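Local coordinates for protein uroporphyrinogen III cosynthase (HemD) (PDB 3P9Z) that probably catalyses the cyclization of the linear tetrapyrrole hydroxymethylbilane to macrocyclic uroporphyrinogen III, with release of water, on the way to protoporphyrin IX, at residues 9-14 against 170-175; 188-191 against 195-198; 24-29 against 45-50; 152-157 against 177-182. One frame throughout, in Å; residues are numbered along the deposited sequence.

Contact 1 of 4, residues 9-14 against 170-175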
loop_
_atom_site.group_PDB
_atom_site.type_symbol
_atom_site.label_atom_id
_atom_site.label_comp_id
_atom_site.label_asym_id
_atom_site.label_seq_id
_atom_site.Cartn_x
_atom_site.Cartn_y
_atom_site.Cartn_z
ATOM N N TRP A 9 -2.604 16.437 -0.465
ATOM C CA TRP A 9 -2.206 15.049 -0.266
ATOM C C TRP A 9 -2.377 14.285 -1.576
ATOM O O TRP A 9 -3.424 14.373 -2.233
ATOM C CB TRP A 9 -3.079 14.394 0.804
ATOM C CG TRP A 9 -2.966 15.000 2.178
ATOM C CD1 TRP A 9 -3.688 16.040 2.673
ATOM C CD2 TRP A 9 -2.082 14.585 3.229
ATOM N NE1 TRP A 9 -3.321 16.305 3.981
ATOM C CE2 TRP A 9 -2.333 15.422 4.342
ATOM C CE3 TRP A 9 -1.119 13.574 3.344
ATOM C CZ2 TRP A 9 -1.643 15.289 5.554
ATOM C CZ3 TRP A 9 -0.440 13.429 4.555
ATOM C CH2 TRP A 9 -0.703 14.289 5.640
ATOM N N VAL A 10 -1.344 13.541 -1.954
ATOM C CA VAL A 10 -1.389 12.644 -3.091
ATOM C C VAL A 10 -1.222 11.266 -2.457
ATOM O O VAL A 10 -0.113 10.855 -2.099
ATOM C CB VAL A 10 -0.259 12.944 -4.119
ATOM C CG1 VAL A 10 -0.443 12.112 -5.385
ATOM C CG2 VAL A 10 -0.211 14.446 -4.470
ATOM N N HIS A 11 -2.344 10.565 -2.307
ATOM C CA HIS A 11 -2.465 9.482 -1.340
ATOM C C HIS A 11 -3.699 8.618 -1.701
ATOM O O HIS A 11 -4.414 8.897 -2.670
ATOM C CB HIS A 11 -2.586 10.128 0.057
ATOM C CG HIS A 11 -2.761 9.160 1.185
ATOM N ND1 HIS A 11 -1.912 8.098 1.401
ATOM C CD2 HIS A 11 -3.690 9.109 2.175
ATOM C CE1 HIS A 11 -2.307 7.432 2.474
ATOM N NE2 HIS A 11 -3.391 8.019 2.955
ATOM N N SER A 12 -3.939 7.566 -0.938
ATOM C CA SER A 12 -5.013 6.610 -1.286
ATOM C C SER A 12 -6.364 6.925 -0.630
ATOM O O SER A 12 -7.388 6.349 -1.002
ATOM C CB SER A 12 -4.584 5.196 -0.913
ATOM O OG SER A 12 -4.120 5.197 0.425
ATOM N N GLN A 13 -6.358 7.851 0.325
ATOM C CA GLN A 13 -7.547 8.159 1.111
ATOM C C GLN A 13 -7.620 9.637 1.404
ATOM O O GLN A 13 -6.594 10.286 1.581
ATOM C CB GLN A 13 -7.519 7.389 2.428
ATOM C CG GLN A 13 -8.361 6.105 2.409
ATOM C CD GLN A 13 -7.615 4.939 3.032
ATOM O OE1 GLN A 13 -7.034 4.113 2.319
ATOM N NE2 GLN A 13 -7.596 4.877 4.362
ATOM N N ARG A 14 -8.837 10.160 1.460
ATOM C CA ARG A 14 -9.068 11.563 1.745
ATOM C C ARG A 14 -8.640 11.886 3.171
ATOM O O ARG A 14 -8.929 11.135 4.114
ATOM C CB ARG A 14 -10.547 11.923 1.526
ATOM C CG ARG A 14 -10.809 13.415 1.578
ATOM C CD ARG A 14 -12.095 13.798 0.865
ATOM N NE ARG A 14 -13.224 13.820 1.792
ATOM C CZ ARG A 14 -13.553 14.855 2.567
ATOM N NH1 ARG A 14 -12.843 15.981 2.543
ATOM N NH2 ARG A 14 -14.599 14.763 3.378
ATOM N N ILE A 170 5.392 5.684 -3.974
ATOM C CA ILE A 170 5.828 5.803 -5.364
ATOM C C ILE A 170 4.648 5.792 -6.347
ATOM O O ILE A 170 4.602 6.598 -7.280
ATOM C CB ILE A 170 6.858 4.692 -5.758
ATOM C CG1 ILE A 170 8.192 4.908 -5.026
ATOM C CG2 ILE A 170 7.065 4.633 -7.301
ATOM C CD1 ILE A 170 9.171 3.736 -5.156
ATOM N N SER A 171 3.704 4.882 -6.150
ATOM C CA SER A 171 2.562 4.768 -7.069
ATOM C C SER A 171 1.858 6.126 -7.229
ATOM O O SER A 171 1.440 6.505 -8.334
ATOM C CB SER A 171 1.575 3.726 -6.542
ATOM O OG SER A 171 1.041 4.152 -5.287
ATOM N N HIS A 172 1.761 6.870 -6.131
ATOM C CA HIS A 172 1.137 8.185 -6.141
ATOM C C HIS A 172 1.932 9.262 -6.890
ATOM O O HIS A 172 1.358 10.065 -7.631
ATOM C CB HIS A 172 0.845 8.618 -4.701
ATOM C CG HIS A 172 -0.121 7.713 -4.013
ATOM N ND1 HIS A 172 0.108 7.177 -2.763
ATOM C CD2 HIS A 172 -1.310 7.215 -4.425
ATOM C CE1 HIS A 172 -0.905 6.396 -2.432
ATOM N NE2 HIS A 172 -1.782 6.409 -3.420
ATOM N N ALA A 173 3.252 9.269 -6.697
ATOM C CA ALA A 173 4.140 10.119 -7.473
ATOM C C ALA A 173 4.039 9.803 -8.967
ATOM O O ALA A 173 3.883 10.701 -9.796
ATOM C CB ALA A 173 5.577 9.960 -6.991
ATOM N N LYS A 174 4.116 8.519 -9.297
ATOM C CA LYS A 174 4.003 8.057 -10.675
ATOM C C LYS A 174 2.690 8.527 -11.330
ATOM O O LYS A 174 2.702 9.072 -12.436
ATOM C CB LYS A 174 4.133 6.526 -10.720
ATOM C CG LYS A 174 4.263 5.946 -12.116
ATOM C CD LYS A 174 4.717 4.477 -12.059
ATOM C CE LYS A 174 4.795 3.876 -13.466
ATOM N NZ LYS A 174 3.431 3.503 -13.999
ATOM N N ALA A 175 1.573 8.312 -10.641
ATOM C CA ALA A 175 0.265 8.679 -11.163
ATOM C C ALA A 175 0.155 10.198 -11.322
ATOM O O ALA A 175 -0.411 10.696 -12.297
ATOM C CB ALA A 175 -0.833 8.161 -10.247
#
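The imidazole of H172 is sandwiched: the CA of H11 sits over the centre of one face and the hydroxyl of S171, its own neighbour in the helix, over the other. H11 CA stands 3.6 Å from the centroid of the H172 ring and only 10° off its normal, a CH-pi contact made by the backbone. The CB of H11 points away from the helix, and its ring meets H172 obliquely, planes at 65°, with S12 OG over one of its own faces. Placed beside its own backbone N (chi1 -63°), the H172 ring reaches from helix 170-179 to the chain leaving strand 7-10, laying the helix over the strand's end. Nearer the helix backbone, V10 and H172 slide past each other in opposite directions, with V10 CG1 3.8 Å from H172 CB and 3.5 Å from H172 O. S12 N lies 3.5 Å from H172 NE2, but the angle is too poor for a hydrogen bond. H11 ND1 has its hydrogen bond with T168 OG1, just ahead of the helix. Dispersion and the CH-pi contact therefore hold the segments together, and the bond to T168 helps to orient the H11 ring.

Contact 2 of 4, residues 188-191 against 195-198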
loop_
_atom_site.group_PDB
_atom_site.type_symbol
_atom_site.label_atom_id
_atom_site.label_comp_id
_atom_site.label_asym_id
_atom_site.label_seq_id
_atom_site.Cartn_x
_atom_site.Cartn_y
_atom_site.Cartn_z
ATOM N N ALA A 188 7.439 19.475 -3.371
ATOM C CA ALA A 188 7.142 18.072 -3.080
ATOM C C ALA A 188 7.616 17.687 -1.678
ATOM O O ALA A 188 8.707 18.083 -1.228
ATOM C CB ALA A 188 7.789 17.140 -4.118
ATOM N N ILE A 189 6.779 16.901 -1.011
ATOM C CA ILE A 189 7.136 16.256 0.221
ATOM C C ILE A 189 7.027 14.745 0.031
ATOM O O ILE A 189 6.057 14.254 -0.548
ATOM C CB ILE A 189 6.219 16.743 1.378
ATOM C CG1 ILE A 189 6.516 18.232 1.653
ATOM C CG2 ILE A 189 6.377 15.845 2.618
ATOM C CD1 ILE A 189 5.828 18.814 2.870
ATOM N N SER A 190 8.031 14.019 0.521
ATOM C CA SER A 190 8.034 12.572 0.440
ATOM C C SER A 190 7.908 11.984 1.817
ATOM O O SER A 190 8.562 12.454 2.760
ATOM C CB SER A 190 9.348 12.096 -0.183
ATOM O OG SER A 190 9.408 12.482 -1.541
ATOM N N ILE A 191 7.091 10.937 1.934
ATOM C CA ILE A 191 6.942 10.235 3.219
ATOM C C ILE A 191 8.258 9.586 3.695
ATOM O O ILE A 191 8.545 9.535 4.901
ATOM C CB ILE A 191 5.793 9.172 3.157
ATOM C CG1 ILE A 191 5.387 8.724 4.580
ATOM C CG2 ILE A 191 6.190 8.001 2.243
ATOM C CD1 ILE A 191 3.914 8.202 4.704
ATOM N N THR A 195 10.217 6.958 -1.841
ATOM C CA THR A 195 9.402 7.918 -2.611
ATOM C C THR A 195 10.273 9.066 -3.135
ATOM O O THR A 195 10.243 9.393 -4.327
ATOM C CB THR A 195 8.277 8.490 -1.749
ATOM O OG1 THR A 195 7.334 7.443 -1.470
ATOM C CG2 THR A 195 7.563 9.675 -2.473
ATOM N N ALA A 196 11.067 9.640 -2.239
ATOM C CA ALA A 196 11.917 10.773 -2.578
ATOM C C ALA A 196 12.927 10.440 -3.673
ATOM O O ALA A 196 13.153 11.250 -4.565
ATOM C CB ALA A 196 12.615 11.295 -1.334
ATOM N N LEU A 197 13.518 9.248 -3.606
ATOM C CA LEU A 197 14.545 8.864 -4.574
ATOM C C LEU A 197 13.944 8.514 -5.937
ATOM O O LEU A 197 14.582 8.696 -6.984
ATOM C CB LEU A 197 15.435 7.735 -4.021
ATOM C CG LEU A 197 16.304 8.159 -2.820
ATOM C CD1 LEU A 197 17.032 6.974 -2.173
ATOM C CD2 LEU A 197 17.311 9.217 -3.239
ATOM N N TYR A 198 12.702 8.041 -5.921
ATOM C CA TYR A 198 11.955 7.882 -7.167
ATOM C C TYR A 198 11.717 9.250 -7.817
ATOM O O TYR A 198 12.019 9.448 -8.999
ATOM C CB TYR A 198 10.624 7.165 -6.938
ATOM C CG TYR A 198 9.774 7.239 -8.178
ATOM C CD1 TYR A 198 9.987 6.353 -9.236
ATOM C CD2 TYR A 198 8.816 8.241 -8.325
ATOM C CE1 TYR A 198 9.227 6.438 -10.412
ATOM C CE2 TYR A 198 8.052 8.345 -9.508
ATOM C CZ TYR A 198 8.266 7.438 -10.531
ATOM O OH TYR A 198 7.528 7.522 -11.679
#
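Strand 187-190 and helix 193-201 are the first two elements of a beta-alpha-beta unit, and they meet where S190, the last residue of the strand, presses its side chain against T195 and A196. The CB of S190 points at the helix, and its hydroxyl, lying beside the residue's own backbone N (chi1 -68°), comes in over the backbone of A196. S190 OG is 3.2 Å from A196 CA and 3.4 Å from A196 CB. It is also close to A196 N, yet the angle rules out a hydrogen bond. The methyl T195 CG2, anti to its backbone N, reaches the same oxygen, 3.5 Å from S190 OG, and the beta carbons S190 CB and A196 CB lie 3.6 Å apart.

What satisfies the hydroxyl is the third element of the unit: S190 OG hydrogen-bonds to S206 OG on strand 206-208, the parallel neighbour to which the helix crosses over. A196 packs on S206 and I208 of that strand as well, which sets the small methyl of the helix across the pair of strands. T195 leans the other way, onto F167 of strand 164-167. At the strand's exit I191 crosses T195 obliquely, with I191 CG2 3.9 Å from T195 OG1, while the longer branch of the isoleucine leads away from this helix and the residue touches C217 of helix 214-223.

Contact 3 of 4, residues 24-29 against 45-50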
loop_
_atom_site.group_PDB
_atom_site.type_symbol
_atom_site.label_atom_id
_atom_site.label_comp_id
_atom_site.label_asym_id
_atom_site.label_seq_id
_atom_site.Cartn_x
_atom_site.Cartn_y
_atom_site.Cartn_z
ATOM N N ASN A 24 -5.059 6.608 -7.962
ATOM C CA ASN A 24 -4.920 5.165 -8.163
ATOM C C ASN A 24 -6.149 4.498 -7.598
ATOM O O ASN A 24 -6.865 5.104 -6.802
ATOM C CB ASN A 24 -3.684 4.658 -7.422
ATOM C CG ASN A 24 -2.414 5.207 -7.997
ATOM O OD1 ASN A 24 -1.744 6.041 -7.379
ATOM N ND2 ASN A 24 -2.091 4.781 -9.204
ATOM N N GLU A 25 -6.382 3.256 -7.995
ATOM C CA GLU A 25 -7.477 2.471 -7.447
ATOM C C GLU A 25 -7.082 0.995 -7.365
ATOM O O GLU A 25 -6.235 0.520 -8.110
ATOM C CB GLU A 25 -8.789 2.688 -8.232
ATOM C CG GLU A 25 -8.797 2.118 -9.648
ATOM C CD GLU A 25 -9.941 2.649 -10.518
ATOM O OE1 GLU A 25 -10.973 3.103 -9.966
ATOM O OE2 GLU A 25 -9.810 2.605 -11.766
ATOM N N PHE A 26 -7.677 0.298 -6.415
ATOM C CA PHE A 26 -7.384 -1.102 -6.189
ATOM C C PHE A 26 -8.358 -1.964 -6.938
ATOM O O PHE A 26 -9.555 -1.717 -6.937
ATOM C CB PHE A 26 -7.365 -1.422 -4.690
ATOM C CG PHE A 26 -6.174 -0.858 -3.990
ATOM C CD1 PHE A 26 -4.930 -1.453 -4.129
ATOM C CD2 PHE A 26 -6.280 0.310 -3.242
ATOM C CE1 PHE A 26 -3.800 -0.908 -3.502
ATOM C CE2 PHE A 26 -5.165 0.857 -2.617
ATOM C CZ PHE A 26 -3.925 0.247 -2.747
ATOM N N CYS A 27 -7.814 -2.935 -7.641
ATOM C CA CYS A 27 -8.641 -3.893 -8.349
ATOM C C CYS A 27 -8.471 -5.264 -7.699
ATOM O O CYS A 27 -7.366 -5.696 -7.388
ATOM C CB CYS A 27 -8.320 -3.894 -9.844
ATOM S SG CYS A 27 -8.582 -2.260 -10.622
ATOM N N TYR A 28 -9.597 -5.922 -7.450
ATOM C CA TYR A 28 -9.611 -7.193 -6.724
ATOM C C TYR A 28 -9.781 -8.396 -7.636
ATOM O O TYR A 28 -10.581 -8.351 -8.574
ATOM C CB TYR A 28 -10.707 -7.194 -5.672
ATOM C CG TYR A 28 -10.525 -6.195 -4.560
ATOM C CD1 TYR A 28 -9.261 -5.708 -4.210
ATOM C CD2 TYR A 28 -11.617 -5.770 -3.823
ATOM C CE1 TYR A 28 -9.106 -4.793 -3.161
ATOM C CE2 TYR A 28 -11.473 -4.870 -2.778
ATOM C CZ TYR A 28 -10.224 -4.391 -2.454
ATOM O OH TYR A 28 -10.119 -3.500 -1.420
ATOM N N TYR A 29 -9.008 -9.451 -7.358
ATOM C CA TYR A 29 -9.060 -10.705 -8.102
ATOM C C TYR A 29 -9.432 -11.851 -7.168
ATOM O O TYR A 29 -8.814 -12.028 -6.115
ATOM C CB TYR A 29 -7.720 -11.011 -8.776
ATOM C CG TYR A 29 -7.187 -9.885 -9.621
ATOM C CD1 TYR A 29 -7.802 -9.540 -10.830
ATOM C CD2 TYR A 29 -6.081 -9.155 -9.216
ATOM C CE1 TYR A 29 -7.316 -8.497 -11.606
ATOM C CE2 TYR A 29 -5.585 -8.114 -9.987
ATOM C CZ TYR A 29 -6.203 -7.793 -11.177
ATOM O OH TYR A 29 -5.713 -6.753 -11.935
ATOM N N SER A 45 0.155 -6.409 2.966
ATOM C CA SER A 45 -0.728 -5.230 2.866
ATOM C C SER A 45 -2.145 -5.511 3.373
ATOM O O SER A 45 -2.675 -6.609 3.189
ATOM C CB SER A 45 -0.800 -4.753 1.413
ATOM O OG SER A 45 -1.853 -3.814 1.239
ATOM N N LYS A 46 -2.774 -4.510 3.977
ATOM C CA LYS A 46 -4.191 -4.607 4.315
ATOM C C LYS A 46 -5.086 -4.788 3.070
ATOM O O LYS A 46 -6.211 -5.299 3.153
ATOM C CB LYS A 46 -4.624 -3.391 5.136
ATOM C CG LYS A 46 -4.633 -2.060 4.356
ATOM C CD LYS A 46 -4.828 -0.873 5.317
ATOM C CE LYS A 46 -4.740 0.455 4.584
ATOM N NZ LYS A 46 -4.959 1.566 5.545
ATOM N N ASN A 47 -4.583 -4.387 1.909
ATOM C CA ASN A 47 -5.384 -4.458 0.690
ATOM C C ASN A 47 -5.663 -5.880 0.221
ATOM O O ASN A 47 -6.696 -6.143 -0.408
ATOM C CB ASN A 47 -4.749 -3.610 -0.409
ATOM C CG ASN A 47 -4.826 -2.124 -0.085
ATOM O OD1 ASN A 47 -5.914 -1.582 0.096
ATOM N ND2 ASN A 47 -3.673 -1.474 0.027
ATOM N N ALA A 48 -4.742 -6.787 0.543
ATOM C CA ALA A 48 -4.942 -8.218 0.304
ATOM C C ALA A 48 -6.012 -8.783 1.243
ATOM O O ALA A 48 -6.791 -9.641 0.839
ATOM C CB ALA A 48 -3.624 -8.987 0.440
ATOM N N VAL A 49 -6.079 -8.278 2.479
ATOM C CA VAL A 49 -7.165 -8.668 3.386
ATOM C C VAL A 49 -8.531 -8.192 2.855
ATOM O O VAL A 49 -9.489 -8.980 2.770
ATOM C CB VAL A 49 -6.936 -8.167 4.845
ATOM C CG1 VAL A 49 -8.028 -8.697 5.784
ATOM C CG2 VAL A 49 -5.531 -8.579 5.356
ATOM N N PHE A 50 -8.611 -6.911 2.477
ATOM C CA PHE A 50 -9.869 -6.346 1.966
ATOM C C PHE A 50 -10.350 -7.034 0.695
ATOM O O PHE A 50 -11.543 -7.205 0.494
ATOM C CB PHE A 50 -9.729 -4.848 1.706
ATOM C CG PHE A 50 -9.470 -4.050 2.934
ATOM C CD1 PHE A 50 -10.112 -4.362 4.131
ATOM C CD2 PHE A 50 -8.587 -2.970 2.899
ATOM C CE1 PHE A 50 -9.875 -3.610 5.285
ATOM C CE2 PHE A 50 -8.336 -2.214 4.044
ATOM C CZ PHE A 50 -8.972 -2.530 5.242
HETATM O O HOH W 1 -8.233 -2.020 -0.991
#
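F26 and N47 both carry CG anti to the carbonyl carbon, and this brings the phenyl ring of the strand face-on to the amide of the helix; chi1 of N47 is -68°. The two side chains cross at about a right angle, yet their flat ends stack, with only 25° between ring and amide planes. N47 CG stands over one face of the ring, offset toward the rim, and N47 ND2 makes the closest approach, 3.3 Å from F26 CZ. S45 is the N-cap of helix 46-55: N47 N donates to S45 OG at 2.9 Å, the capping bond, and N47 ND2 adds a weak, bent (127°) bond to the same oxygen. N47 OD1 accepts from a water at 2.6 Å; the link from that water to Y28 OH is doubtfully short.

Y28 OH abuts F50 CB at 3.4 Å, the tyrosine reaching F50 at a slant, and Y28 packs on S51, E54 and T55. Strand 19-28 and its antiparallel partner 135-146, whose N144 touches F26, form the two-stranded connection between two alpha/beta domains usual in this family, and the contact seats its far end on the first helix of the domain that begins after it. The segments share no direct hydrogen bond; the amide-pi stack and the Y28-F50 packing join them, and the weak bond to S45 probably helps to set the turn of the amide.

Contact 4 of 4, residues 152-157 against 177-182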
loop_
_atom_site.group_PDB
_atom_site.type_symbol
_atom_site.label_atom_id
_atom_site.label_comp_id
_atom_site.label_asym_id
_atom_site.label_seq_id
_atom_site.Cartn_x
_atom_site.Cartn_y
_atom_site.Cartn_z
ATOM N N SER A 152 -12.440 16.625 -17.552
ATOM C CA SER A 152 -13.117 17.383 -16.522
ATOM C C SER A 152 -12.611 17.026 -15.124
ATOM O O SER A 152 -12.354 17.918 -14.320
ATOM C CB SER A 152 -14.636 17.191 -16.626
ATOM O OG SER A 152 -15.264 17.782 -15.509
ATOM N N GLU A 153 -12.463 15.730 -14.850
ATOM C CA GLU A 153 -11.903 15.246 -13.581
ATOM C C GLU A 153 -10.477 15.779 -13.361
ATOM O O GLU A 153 -10.143 16.221 -12.261
ATOM C CB GLU A 153 -11.962 13.714 -13.498
ATOM C CG GLU A 153 -13.379 13.155 -13.278
ATOM C CD GLU A 153 -13.484 11.621 -13.428
ATOM O OE1 GLU A 153 -12.561 10.976 -13.981
ATOM O OE2 GLU A 153 -14.512 11.054 -12.988
ATOM N N GLN A 154 -9.668 15.790 -14.422
ATOM C CA GLN A 154 -8.295 16.290 -14.344
ATOM C C GLN A 154 -8.210 17.764 -13.966
ATOM O O GLN A 154 -7.418 18.137 -13.094
ATOM C CB GLN A 154 -7.539 16.036 -15.650
ATOM C CG GLN A 154 -7.211 14.571 -15.886
ATOM C CD GLN A 154 -6.710 14.306 -17.286
ATOM O OE1 GLN A 154 -5.828 15.009 -17.782
ATOM N NE2 GLN A 154 -7.257 13.273 -17.930
ATOM N N ASN A 155 -9.023 18.594 -14.620
ATOM C CA ASN A 155 -9.038 20.038 -14.356
ATOM C C ASN A 155 -9.432 20.363 -12.920
ATOM O O ASN A 155 -8.863 21.261 -12.310
ATOM C CB ASN A 155 -9.935 20.774 -15.359
ATOM C CG ASN A 155 -9.506 20.541 -16.801
ATOM O OD1 ASN A 155 -8.312 20.412 -17.092
ATOM N ND2 ASN A 155 -10.476 20.471 -17.712
ATOM N N ALA A 156 -10.391 19.613 -12.387
ATOM C CA ALA A 156 -10.807 19.752 -10.984
ATOM C C ALA A 156 -9.711 19.344 -9.981
ATOM O O ALA A 156 -9.643 19.856 -8.858
ATOM C CB ALA A 156 -12.067 18.942 -10.736
ATOM N N LEU A 157 -8.852 18.416 -10.383
ATOM C CA LEU A 157 -7.834 17.909 -9.477
ATOM C C LEU A 157 -6.502 18.650 -9.590
ATOM O O LEU A 157 -5.648 18.497 -8.721
ATOM C CB LEU A 157 -7.629 16.409 -9.697
ATOM C CG LEU A 157 -8.823 15.498 -9.391
ATOM C CD1 LEU A 157 -8.613 14.145 -10.033
ATOM C CD2 LEU A 157 -9.056 15.357 -7.886
ATOM N N LEU A 177 2.568 12.330 -11.944
ATOM C CA LEU A 177 3.386 12.758 -13.082
ATOM C C LEU A 177 2.795 12.290 -14.401
ATOM O O LEU A 177 2.973 12.937 -15.408
ATOM C CB LEU A 177 4.835 12.297 -12.937
ATOM C CG LEU A 177 5.596 12.986 -11.792
ATOM C CD1 LEU A 177 6.994 12.389 -11.641
ATOM C CD2 LEU A 177 5.664 14.508 -12.011
ATOM N N HIS A 178 2.063 11.184 -14.384
ATOM C CA HIS A 178 1.305 10.781 -15.572
ATOM C C HIS A 178 0.355 11.886 -16.023
ATOM O O HIS A 178 0.239 12.148 -17.211
ATOM C CB HIS A 178 0.530 9.477 -15.342
ATOM C CG HIS A 178 -0.195 8.992 -16.560
ATOM N ND1 HIS A 178 0.312 8.019 -17.395
ATOM C CD2 HIS A 178 -1.367 9.389 -17.112
ATOM C CE1 HIS A 178 -0.530 7.821 -18.396
ATOM N NE2 HIS A 178 -1.553 8.645 -18.251
ATOM N N TYR A 179 -0.317 12.542 -15.081
ATOM C CA TYR A 179 -1.385 13.469 -15.445
ATOM C C TYR A 179 -1.022 14.949 -15.436
ATOM O O TYR A 179 -1.618 15.735 -16.166
ATOM C CB TYR A 179 -2.597 13.263 -14.540
ATOM C CG TYR A 179 -3.463 12.073 -14.914
ATOM C CD1 TYR A 179 -4.178 12.056 -16.113
ATOM C CD2 TYR A 179 -3.600 10.982 -14.049
ATOM C CE1 TYR A 179 -4.976 10.969 -16.463
ATOM C CE2 TYR A 179 -4.424 9.882 -14.387
ATOM C CZ TYR A 179 -5.104 9.888 -15.583
ATOM O OH TYR A 179 -5.909 8.816 -15.934
ATOM N N PHE A 180 -0.072 15.334 -14.594
ATOM C CA PHE A 180 0.161 16.741 -14.310
ATOM C C PHE A 180 1.622 17.116 -14.427
ATOM O O PHE A 180 2.506 16.373 -13.982
ATOM C CB PHE A 180 -0.319 17.077 -12.889
ATOM C CG PHE A 180 -1.762 16.726 -12.630
ATOM C CD1 PHE A 180 -2.796 17.425 -13.264
ATOM C CD2 PHE A 180 -2.093 15.695 -11.746
ATOM C CE1 PHE A 180 -4.122 17.108 -13.020
ATOM C CE2 PHE A 180 -3.415 15.381 -11.501
ATOM C CZ PHE A 180 -4.429 16.086 -12.138
ATOM N N GLU A 181 1.871 18.277 -15.012
ATOM C CA GLU A 181 3.197 18.875 -15.014
ATOM C C GLU A 181 3.587 19.182 -13.564
ATOM O O GLU A 181 2.773 19.658 -12.770
ATOM C CB GLU A 181 3.168 20.163 -15.858
ATOM C CG GLU A 181 4.499 20.910 -16.016
ATOM C CD GLU A 181 4.364 22.282 -16.739
ATOM O OE1 GLU A 181 3.224 22.766 -16.970
ATOM O OE2 GLU A 181 5.410 22.894 -17.060
ATOM N N PHE A 182 4.820 18.858 -13.209
ATOM C CA PHE A 182 5.346 19.290 -11.949
ATOM C C PHE A 182 5.965 20.666 -12.161
ATOM O O PHE A 182 7.075 20.806 -12.699
ATOM C CB PHE A 182 6.357 18.310 -11.347
ATOM C CG PHE A 182 6.628 18.576 -9.892
ATOM C CD1 PHE A 182 7.568 19.541 -9.507
ATOM C CD2 PHE A 182 5.911 17.909 -8.903
ATOM C CE1 PHE A 182 7.801 19.810 -8.178
ATOM C CE2 PHE A 182 6.135 18.182 -7.569
ATOM C CZ PHE A 182 7.086 19.133 -7.198
#
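Q154 brings two groups to the end of helix 170-179 and the residue that follows it, its amide and its main-chain carbonyl, each meeting a different aromatic ring. Its CG lies beside the backbone N (chi1 -71°) and the chain runs out extended, which lays the amide along one side of the Y179 ring. The two side chains cross at about a right angle, and amide and ring planes are 49° apart, too tilted for a stack. Q154 CD is 3.6 Å from Y179 CD1, and Q154 NE2 is 3.6 Å from Y179 CE1. The polar partner of that nitrogen is elsewhere: Q154 NE2 hydrogen-bonds to L149 O. Y179 OH bonds to the same short run of chain, at K147 O and L149 N, so both side chains are pinned to the connection that leads into helix 151-157.

The carbonyl oxygen of Q154 lies at the edge of the F180 ring, in its plane, with Q154 O 3.5 Å from F180 CE1. L157 N gives that oxygen a weak bond.

L157, at the end of the helix, closes the contact with L157 CB 4.0 Å from F180 CZ. Y179 CB lies over one face of the F180 ring.

The contact packs helix 151-157, which follows the connecting strand 135-146, against the C-terminal end of helix 170-179, in the same domain as contacts 1 and 2. No hydrogen bond crosses it. The positive rim of the F180 ring probably complements the carbonyl oxygen electrostatically, and the rest is van der Waals packing, oriented by hydrogen bonds to residues 147-149.

Overall arrangement
Following the chain from the N terminus, strand 7-10 opens contact 1, which closes only at helix 170-179, some 156 residues later. Contact 3 opens and closes wholly within that span, tying the far end of strand 19-28 to helix 46-55. Contact 4 opens at 152-157, before contact 1 has closed, and ends at 177-182, so the two cross and share helix 170-179. Contact 2 follows in series as a short local closure. Contacts 1 and 2 touch where I170, A173 and K174 meet Y198; contact 4 reaches contact 2 through F182 on A188. Contacts 1, 2 and 4 lie in one domain, while contact 3 lies where strand 19-28 runs out to the other.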